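Local coordinates for glcnac-alpha-1,4-gal-releasing endo-beta-galactosidase (Clostridium perfringens, PDB 1UPS), which probably hydrolyses internal beta-galactosidic linkages in glycans, releasing the disaccharide GlcNAc-alpha-1,4-Gal as a member of glycoside hydrolase family 16, at residues Lys103-Asn108 against Asn158-Asn162; Trp148-Gln154 against Gln165-Ile169; Asn388-His392 against Tyr402-Pro406. Numbering follows the deposited sequence.

Contacts 1 and 2 belong to the family 16 region and touch, with centres about 11 Å apart. Their segments alternate along the chain in the order 103-108, 148-154, 158-162, 165-169, so the loop that supplies N158-N162 is the connection between the two strands paired in contact 2. Probable hydrogen bonds from K103 NZ to M153 O (2.8 Å) and Q154 NE2 to D159 O (2.9 Å) make them one continuous region. Contact 3 follows later in sequence, on the opposite side of the chain's centre, about 44 Å from contact 1 and 35 Å from contact 2 between centres. It pairs the two strands of a hairpin in a C-terminal region consistent with a ricin-type beta-trefoil.

Contact 1: residues Lys103-Asn108 against Asn158-Asn162; sequences KSWIHN and NDWFN
W160 turns one face of its indole to N108: N108 CB stands 3.3 Å from the centroid of the W160 five-membered ring and 12° off its normal, a CH-pi contact, with N108 CB to W160 CD2 also 3.3 Å. W160 adopts t (chi1 172°, chi2 -99°), and H107 CA lies 3.8 Å from W160 CZ3. Neither segment is helix or strand. K103-I106 form a type II beta turn, with S104 at phi/psi -57/147 and W105 at 71/-1; N158 also has positive phi (58/26). The backbones come closest at W105 and D159, whose CA atoms are 5.3 Å apart. There W105, in m (chi2 110°), presents one face to D159 CB, which sits 4.1 Å from the centroid of the five-membered ring and 15° off the normal. W105 CE3 reaches W160 CB at 3.9 Å, and W105 CZ3 reaches F161 CE1 at 4.1 Å. D159 (chi1 74°) forms an Asx motif: D159 OD1 accepts from N162 N at 3.0 Å and from T157 OG1, while D159 OD2 accepts from N162 ND2 at 2.9 Å. The polar part of the contact is made by K103, extended through chi3, whose NZ donates to N158 OD1 at 2.9 Å and to M153 O. One water lies 3.0 Å from K103 NZ, 2.7 Å from S104 O and 3.0 Å from N158 O. Between these two GH16 loops, after strands 101-102 and 145-152, K103 NZ to N158 OD1 is the only direct hydrogen bond, with Q154 NE2 bridging W105 O and D159 O, so the fit rests mainly on indole faces and apolar contacts.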
loop_
_atom_site.group_PDB
_atom_site.type_symbol
_atom_site.label_atom_id
_atom_site.label_comp_id
_atom_site.label_asym_id
_atom_site.label_seq_id
_atom_site.Cartn_x
_atom_site.Cartn_y
_atom_site.Cartn_z
ATOM N N LYS A 103 -0.534 22.378 -9.140
ATOM C CA LYS A 103 0.667 22.999 -8.599
ATOM C C LYS A 103 1.842 22.774 -9.544
ATOM O O LYS A 103 2.004 21.674 -10.077
ATOM C CB LYS A 103 0.977 22.441 -7.189
ATOM C CG LYS A 103 2.100 23.193 -6.438
ATOM C CD LYS A 103 2.154 22.751 -4.972
ATOM C CE LYS A 103 3.182 23.534 -4.132
ATOM N NZ LYS A 103 4.555 22.985 -4.281
ATOM N N SER A 104 2.658 23.815 -9.734
ATOM C CA SER A 104 3.836 23.730 -10.604
ATOM C C SER A 104 4.784 22.602 -10.176
ATOM O O SER A 104 4.919 22.316 -8.983
ATOM C CB SER A 104 4.622 25.051 -10.585
ATOM O OG SER A 104 3.939 26.075 -11.287
ATOM N N TRP A 105 5.446 21.992 -11.163
ATOM C CA TRP A 105 6.561 21.059 -10.964
ATOM C C TRP A 105 6.201 19.684 -10.372
ATOM O O TRP A 105 7.080 18.832 -10.241
ATOM C CB TRP A 105 7.677 21.702 -10.113
ATOM C CG TRP A 105 8.437 22.792 -10.815
ATOM C CD1 TRP A 105 8.401 24.131 -10.548
ATOM C CD2 TRP A 105 9.371 22.616 -11.880
ATOM N NE1 TRP A 105 9.253 24.803 -11.393
ATOM C CE2 TRP A 105 9.863 23.897 -12.224
ATOM C CE3 TRP A 105 9.841 21.502 -12.586
ATOM C CZ2 TRP A 105 10.803 24.096 -13.248
ATOM C CZ3 TRP A 105 10.782 21.700 -13.612
ATOM C CH2 TRP A 105 11.246 22.991 -13.926
ATOM N N ILE A 106 4.928 19.447 -10.061
ATOM C CA ILE A 106 4.573 18.198 -9.368
ATOM C C ILE A 106 4.770 16.935 -10.226
ATOM O O ILE A 106 4.256 16.851 -11.349
ATOM C CB ILE A 106 3.131 18.238 -8.809
ATOM C CG1 ILE A 106 2.988 19.376 -7.778
ATOM C CG2 ILE A 106 2.806 16.876 -8.157
ATOM C CD1 ILE A 106 3.994 19.295 -6.572
ATOM N N HIS A 107 5.490 15.959 -9.670
ATOM C CA HIS A 107 5.602 14.612 -10.266
ATOM C C HIS A 107 6.219 14.654 -11.674
ATOM O O HIS A 107 5.547 14.378 -12.700
ATOM C CB HIS A 107 4.256 13.861 -10.270
ATOM C CG HIS A 107 4.389 12.425 -10.687
ATOM N ND1 HIS A 107 5.065 11.496 -9.927
ATOM C CD2 HIS A 107 3.973 11.776 -11.800
ATOM C CE1 HIS A 107 5.070 10.334 -10.560
ATOM N NE2 HIS A 107 4.396 10.473 -11.690
ATOM N N ASN A 108 7.502 14.994 -11.685
ATOM C CA ASN A 108 8.284 15.105 -12.919
ATOM C C ASN A 108 8.794 13.751 -13.405
ATOM O O ASN A 108 9.999 13.466 -13.373
ATOM C CB ASN A 108 9.435 16.103 -12.735
ATOM C CG ASN A 108 9.960 16.620 -14.056
ATOM O OD1 ASN A 108 9.478 16.204 -15.120
ATOM N ND2 ASN A 108 10.911 17.559 -14.007
ATOM N N ASN A 158 9.048 23.967 -3.702
ATOM C CA ASN A 158 8.082 24.283 -4.753
ATOM C C ASN A 158 8.674 24.162 -6.153
ATOM O O ASN A 158 8.224 24.813 -7.085
ATOM C CB ASN A 158 7.436 25.656 -4.525
ATOM C CG ASN A 158 6.853 25.780 -3.134
ATOM O OD1 ASN A 158 6.003 24.957 -2.736
ATOM N ND2 ASN A 158 7.322 26.801 -2.361
ATOM N N ASP A 159 9.700 23.338 -6.279
ATOM C CA ASP A 159 10.165 22.920 -7.596
ATOM C C ASP A 159 10.331 21.405 -7.589
ATOM O O ASP A 159 9.922 20.765 -6.610
ATOM C CB ASP A 159 11.409 23.709 -8.015
ATOM C CG ASP A 159 12.678 23.306 -7.280
ATOM O OD1 ASP A 159 12.746 22.261 -6.580
ATOM O OD2 ASP A 159 13.703 24.022 -7.373
ATOM N N TRP A 160 10.900 20.828 -8.655
ATOM C CA TRP A 160 11.178 19.379 -8.678
ATOM C C TRP A 160 12.629 19.065 -8.331
ATOM O O TRP A 160 12.913 18.272 -7.433
ATOM C CB TRP A 160 10.840 18.772 -10.061
ATOM C CG TRP A 160 11.277 17.326 -10.197
ATOM C CD1 TRP A 160 12.413 16.855 -10.817
ATOM C CD2 TRP A 160 10.596 16.173 -9.687
ATOM N NE1 TRP A 160 12.483 15.483 -10.717
ATOM C CE2 TRP A 160 11.368 15.036 -10.041
ATOM C CE3 TRP A 160 9.403 15.983 -8.962
ATOM C CZ2 TRP A 160 10.984 13.731 -9.708
ATOM C CZ3 TRP A 160 9.012 14.676 -8.632
ATOM C CH2 TRP A 160 9.807 13.568 -8.999
ATOM N N PHE A 161 13.568 19.691 -9.041
ATOM C CA PHE A 161 14.955 19.248 -8.955
ATOM C C PHE A 161 15.616 19.435 -7.585
ATOM O O PHE A 161 16.525 18.664 -7.209
ATOM C CB PHE A 161 15.772 19.859 -10.100
ATOM C CG PHE A 161 15.393 19.302 -11.439
ATOM C CD1 PHE A 161 14.634 20.052 -12.328
ATOM C CD2 PHE A 161 15.741 18.000 -11.780
ATOM C CE1 PHE A 161 14.265 19.525 -13.575
ATOM C CE2 PHE A 161 15.379 17.463 -13.025
ATOM C CZ PHE A 161 14.628 18.226 -13.905
ATOM N N ASN A 162 15.129 20.408 -6.816
ATOM C CA ASN A 162 15.657 20.618 -5.471
ATOM C C ASN A 162 14.767 20.070 -4.350
ATOM O O ASN A 162 15.170 20.062 -3.190
ATOM C CB ASN A 162 15.980 22.084 -5.243
ATOM C CG ASN A 162 16.997 22.599 -6.237
ATOM O OD1 ASN A 162 18.160 22.207 -6.195
ATOM N ND2 ASN A 162 16.552 23.444 -7.165
HETATM O O HOH W 1 5.356 23.980 -6.954
#

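Contact 2: residues Trp148-Gln154 against Gln165-Ile169; sequences WWMVGMQ and QTGEI
Two hydrogen bonds of near-ideal length pair M150 with I169: M150 N to I169 O at 2.9 Å (157°) and I169 N to M150 O at 2.9 Å (165°). This is an antiparallel hydrogen-bonded pair, CA atoms 5.2 Å apart, and the segments run 172° apart end to end. V151 and E168 follow as the non-hydrogen-bonded pair (CA-CA 4.6 Å). G152 N then donates to G167 O at 2.8 Å, whereas G167 N turns to Y244 OH. Beyond the strand, Q154 takes positive phi (56/41) and its N makes a weak 3.1 Å bond to Q165 O. CA-H...O contacts run alongside, V151 CA to G167 O at 3.2 Å and E168 CA to M150 O at 3.4 Å. G152 (-59/146) leaves no room for a side chain, since an ideal CB would fall 2.2 Å from Q165 O. Q154 CG packs on T166 CG2 at 3.8 Å.

M150 (m, chi2 t) and I169 (m, chi2 t) share one face and pack on M219 of strand 215-221. On the face of V151 and E168, W149 (p) sets CE3 3.6 Å from E168 OE1; E168 OE2 is hydrogen-bonded to W189 NE1, and W149 NE1 to N251 OD1. Strands 145-152 and 168-170 are neighbours in the six-stranded antiparallel sheet and M219 lies in the other sheet, the facing pair typical of the family 16 beta-sandwich jelly roll.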
loop_
_atom_site.group_PDB
_atom_site.type_symbol
_atom_site.label_atom_id
_atom_site.label_comp_id
_atom_site.label_asym_id
_atom_site.label_seq_id
_atom_site.Cartn_x
_atom_site.Cartn_y
_atom_site.Cartn_z
ATOM N N TRP A 148 -5.344 4.848 -8.399
ATOM C CA TRP A 148 -5.601 5.759 -7.297
ATOM C C TRP A 148 -4.236 5.924 -6.670
ATOM O O TRP A 148 -3.629 4.939 -6.211
ATOM C CB TRP A 148 -6.554 5.123 -6.297
ATOM C CG TRP A 148 -6.728 5.896 -5.005
ATOM C CD1 TRP A 148 -6.589 7.251 -4.798
ATOM C CD2 TRP A 148 -7.109 5.338 -3.746
ATOM N NE1 TRP A 148 -6.825 7.549 -3.467
ATOM C CE2 TRP A 148 -7.176 6.398 -2.810
ATOM C CE3 TRP A 148 -7.393 4.043 -3.311
ATOM C CZ2 TRP A 148 -7.497 6.191 -1.455
ATOM C CZ3 TRP A 148 -7.724 3.834 -1.966
ATOM C CH2 TRP A 148 -7.762 4.905 -1.056
ATOM N N TRP A 149 -3.706 7.143 -6.710
ATOM C CA TRP A 149 -2.340 7.342 -6.236
ATOM C C TRP A 149 -2.141 8.713 -5.604
ATOM O O TRP A 149 -2.963 9.617 -5.771
ATOM C CB TRP A 149 -1.304 7.116 -7.365
ATOM C CG TRP A 149 -1.563 7.781 -8.717
ATOM C CD1 TRP A 149 -2.664 7.633 -9.537
ATOM C CD2 TRP A 149 -0.631 8.606 -9.446
ATOM N NE1 TRP A 149 -2.474 8.341 -10.707
ATOM C CE2 TRP A 149 -1.233 8.937 -10.680
ATOM C CE3 TRP A 149 0.658 9.107 -9.161
ATOM C CZ2 TRP A 149 -0.604 9.763 -11.642
ATOM C CZ3 TRP A 149 1.293 9.928 -10.130
ATOM C CH2 TRP A 149 0.648 10.240 -11.351
ATOM N N MET A 150 -1.042 8.853 -4.867
ATOM C CA MET A 150 -0.755 10.083 -4.144
ATOM C C MET A 150 0.684 10.466 -4.419
ATOM O O MET A 150 1.525 9.598 -4.612
ATOM C CB MET A 150 -0.988 9.892 -2.638
ATOM C CG MET A 150 -2.464 9.505 -2.332
ATOM S SD MET A 150 -2.775 9.257 -0.558
ATOM C CE MET A 150 -2.597 10.963 -0.026
ATOM N N VAL A 151 0.927 11.776 -4.477
ATOM C CA VAL A 151 2.258 12.306 -4.738
ATOM C C VAL A 151 2.563 13.414 -3.744
ATOM O O VAL A 151 1.664 14.145 -3.329
ATOM C CB VAL A 151 2.397 12.840 -6.199
ATOM C CG1 VAL A 151 2.311 11.684 -7.207
ATOM C CG2 VAL A 151 1.334 13.925 -6.533
ATOM N N GLY A 152 3.830 13.529 -3.358
ATOM C CA GLY A 152 4.263 14.612 -2.499
ATOM C C GLY A 152 3.980 15.956 -3.144
ATOM O O GLY A 152 4.056 16.114 -4.376
ATOM N N MET A 153 3.648 16.937 -2.309
ATOM C CA MET A 153 3.318 18.264 -2.822
ATOM C C MET A 153 4.534 19.154 -2.993
ATOM O O MET A 153 4.392 20.322 -3.384
ATOM C CB MET A 153 2.274 18.943 -1.920
ATOM C CG MET A 153 0.877 18.299 -2.035
ATOM S SD MET A 153 0.123 18.337 -3.690
ATOM C CE MET A 153 0.163 19.887 -4.124
ATOM N N GLN A 154 5.727 18.623 -2.696
ATOM C CA GLN A 154 6.979 19.337 -2.990
ATOM C C GLN A 154 6.971 20.723 -2.334
ATOM O O GLN A 154 7.420 21.717 -2.900
ATOM C CB GLN A 154 7.217 19.401 -4.523
ATOM C CG GLN A 154 7.437 17.997 -5.118
ATOM C CD GLN A 154 7.330 17.912 -6.648
ATOM O OE1 GLN A 154 6.782 16.941 -7.160
ATOM N NE2 GLN A 154 7.858 18.905 -7.361
ATOM N N GLN A 165 10.545 16.137 -1.445
ATOM C CA GLN A 165 9.195 15.772 -0.992
ATOM C C GLN A 165 8.353 15.320 -2.176
ATOM O O GLN A 165 7.316 15.924 -2.515
ATOM C CB GLN A 165 8.537 16.927 -0.200
ATOM C CG GLN A 165 9.382 17.307 1.013
ATOM C CD GLN A 165 8.753 18.294 1.988
ATOM O OE1 GLN A 165 7.764 18.933 1.689
ATOM N NE2 GLN A 165 9.343 18.398 3.179
ATOM N N THR A 166 8.835 14.248 -2.807
ATOM C CA THR A 166 8.363 13.807 -4.116
ATOM C C THR A 166 7.870 12.366 -4.088
ATOM O O THR A 166 7.767 11.734 -5.151
ATOM C CB THR A 166 9.551 13.854 -5.127
ATOM O OG1 THR A 166 10.652 13.132 -4.536
ATOM C CG2 THR A 166 10.094 15.279 -5.321
ATOM N N GLY A 167 7.596 11.822 -2.895
ATOM C CA GLY A 167 7.130 10.441 -2.791
ATOM C C GLY A 167 5.897 10.128 -3.632
ATOM O O GLY A 167 5.008 10.977 -3.794
ATOM N N GLU A 168 5.854 8.912 -4.178
ATOM C CA GLU A 168 4.679 8.415 -4.919
ATOM C C GLU A 168 4.180 7.145 -4.238
ATOM O O GLU A 168 4.979 6.241 -3.966
ATOM C CB GLU A 168 5.052 8.073 -6.368
ATOM C CG GLU A 168 3.874 7.484 -7.150
ATOM C CD GLU A 168 4.183 7.195 -8.610
ATOM O OE1 GLU A 168 3.286 6.628 -9.271
ATOM O OE2 GLU A 168 5.289 7.527 -9.089
ATOM N N ILE A 169 2.883 7.088 -3.935
ATOM C CA ILE A 169 2.253 5.843 -3.470
ATOM C C ILE A 169 1.153 5.490 -4.445
ATOM O O ILE A 169 0.184 6.237 -4.584
ATOM C CB ILE A 169 1.657 5.963 -2.036
ATOM C CG1 ILE A 169 2.714 6.415 -1.020
ATOM C CG2 ILE A 169 0.993 4.619 -1.607
ATOM C CD1 ILE A 169 2.087 6.886 0.318
#

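Contact 3: residues Asn388-His392 against Tyr402-Pro406; sequences NMSIH and YGNVP
G403 is almost fully stretched (phi/psi 178/178), and the H392 ring crowds the position of a side chain: an ideal CB would lie 2.9 Å from H392 NE2. H392 has chi1 at 71° (p), and V405 CG1 makes a CH-pi contact over its ring face, 3.9 Å from the centroid and 15° off the normal. The backbones pair antiparallel at S390 and G403, with S390 N to G403 O at 2.8 Å (177°) and G403 N to S390 O at 3.1 Å. I391 and Y402 form the adjoining non-hydrogen-bonded pair, CA-CA 4.5 Å. CA 388 to 392 runs 104° from CA 402 to 405, as N404 and V405 turn off after S390-G403. M389 (m, m) makes a Met-aromatic contact: its SD is 5.0 Å from the Y402 ring centroid, near the ring plane, and 3.8 Å from Y402 CD2. One water links N388 O (2.8 Å), S390 OG (3.0 Å) and V405 N (3.2 Å); another links H392 NE2 (2.9 Å) to Y402 O (3.2 Å), while H392 ND1 is hydrogen-bonded to E394 N. The hairpin belongs to the C-terminal region, probably a ricin-type beta-trefoil. M389 and I391 bond by backbone to N383 and F381 of strand 378-383, and Y402 to G354, between strands 346-348 and 357-359.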
loop_
_atom_site.group_PDB
_atom_site.type_symbol
_atom_site.label_atom_id
_atom_site.label_comp_id
_atom_site.label_asym_id
_atom_site.label_seq_id
_atom_site.Cartn_x
_atom_site.Cartn_y
_atom_site.Cartn_z
ATOM N N ASN A 388 12.529 -18.458 0.034
ATOM C CA ASN A 388 11.555 -19.562 0.015
ATOM C C ASN A 388 11.188 -20.069 1.419
ATOM O O ASN A 388 10.312 -20.914 1.566
ATOM C CB ASN A 388 12.069 -20.736 -0.821
ATOM C CG ASN A 388 11.950 -20.485 -2.315
ATOM O OD1 ASN A 388 11.023 -19.805 -2.779
ATOM N ND2 ASN A 388 12.882 -21.041 -3.079
ATOM N N MET A 389 11.859 -19.542 2.441
ATOM C CA MET A 389 11.761 -20.093 3.790
ATOM C C MET A 389 10.869 -19.223 4.662
ATOM O O MET A 389 11.066 -18.010 4.721
ATOM C CB MET A 389 13.160 -20.182 4.421
ATOM C CG MET A 389 14.158 -21.023 3.621
ATOM S SD MET A 389 13.604 -22.721 3.509
ATOM C CE MET A 389 13.810 -23.093 1.779
ATOM N N SER A 390 9.894 -19.844 5.333
ATOM C CA SER A 390 9.012 -19.143 6.260
ATOM C C SER A 390 9.134 -19.757 7.665
ATOM O O SER A 390 9.572 -20.900 7.821
ATOM C CB SER A 390 7.556 -19.160 5.781
ATOM O OG SER A 390 7.060 -20.479 5.669
ATOM N N ILE A 391 8.734 -18.985 8.673
ATOM C CA ILE A 391 8.717 -19.446 10.062
ATOM C C ILE A 391 7.467 -20.290 10.293
ATOM O O ILE A 391 6.357 -19.856 9.987
ATOM C CB ILE A 391 8.714 -18.245 11.023
ATOM C CG1 ILE A 391 9.938 -17.349 10.746
ATOM C CG2 ILE A 391 8.714 -18.762 12.463
ATOM C CD1 ILE A 391 10.155 -16.228 11.797
ATOM N N HIS A 392 7.643 -21.501 10.806
ATOM C CA HIS A 392 6.496 -22.423 10.950
ATOM C C HIS A 392 6.738 -23.476 12.028
ATOM O O HIS A 392 7.866 -23.627 12.519
ATOM C CB HIS A 392 6.166 -23.125 9.614
ATOM C CG HIS A 392 7.191 -24.140 9.203
ATOM N ND1 HIS A 392 7.212 -25.428 9.707
ATOM C CD2 HIS A 392 8.255 -24.046 8.366
ATOM C CE1 HIS A 392 8.236 -26.085 9.187
ATOM N NE2 HIS A 392 8.885 -25.269 8.370
ATOM N N TYR A 402 12.084 -23.281 10.345
ATOM C CA TYR A 402 11.847 -22.563 9.095
ATOM C C TYR A 402 11.847 -23.632 7.999
ATOM O O TYR A 402 12.456 -24.703 8.159
ATOM C CB TYR A 402 12.901 -21.462 8.804
ATOM C CG TYR A 402 14.252 -22.041 8.454
ATOM C CD1 TYR A 402 15.222 -22.232 9.442
ATOM C CD2 TYR A 402 14.533 -22.471 7.147
ATOM C CE1 TYR A 402 16.461 -22.800 9.127
ATOM C CE2 TYR A 402 15.754 -23.048 6.827
ATOM C CZ TYR A 402 16.710 -23.201 7.820
ATOM O OH TYR A 402 17.901 -23.794 7.491
ATOM N N GLY A 403 11.164 -23.337 6.904
ATOM C CA GLY A 403 11.134 -24.225 5.754
ATOM C C GLY A 403 10.227 -23.647 4.686
ATOM O O GLY A 403 9.603 -22.599 4.883
ATOM N N ASN A 404 10.142 -24.352 3.567
ATOM C CA ASN A 404 9.256 -23.973 2.481
ATOM C C ASN A 404 7.924 -24.711 2.661
ATOM O O ASN A 404 7.837 -25.925 2.458
ATOM C CB ASN A 404 9.921 -24.303 1.123
ATOM C CG ASN A 404 9.135 -23.770 -0.061
ATOM O OD1 ASN A 404 7.996 -23.335 0.091
ATOM N ND2 ASN A 404 9.750 -23.786 -1.259
ATOM N N VAL A 405 6.907 -23.982 3.107
ATOM C CA VAL A 405 5.575 -24.560 3.326
ATOM C C VAL A 405 4.565 -23.562 2.763
ATOM O O VAL A 405 4.856 -22.349 2.710
ATOM C CB VAL A 405 5.291 -24.896 4.835
ATOM C CG1 VAL A 405 6.419 -25.747 5.429
ATOM C CG2 VAL A 405 5.039 -23.641 5.664
ATOM N N PRO A 406 3.423 -24.050 2.287
ATOM C CA PRO A 406 2.443 -23.179 1.637
ATOM C C PRO A 406 1.911 -22.066 2.539
ATOM O O PRO A 406 1.857 -22.230 3.781
ATOM C CB PRO A 406 1.333 -24.160 1.239
ATOM C CG PRO A 406 2.069 -25.434 1.008
ATOM C CD PRO A 406 3.026 -25.471 2.198
HETATM O O HOH W 2 7.752 -20.862 2.797
HETATM O O HOH W 3 10.673 -27.330 7.517
#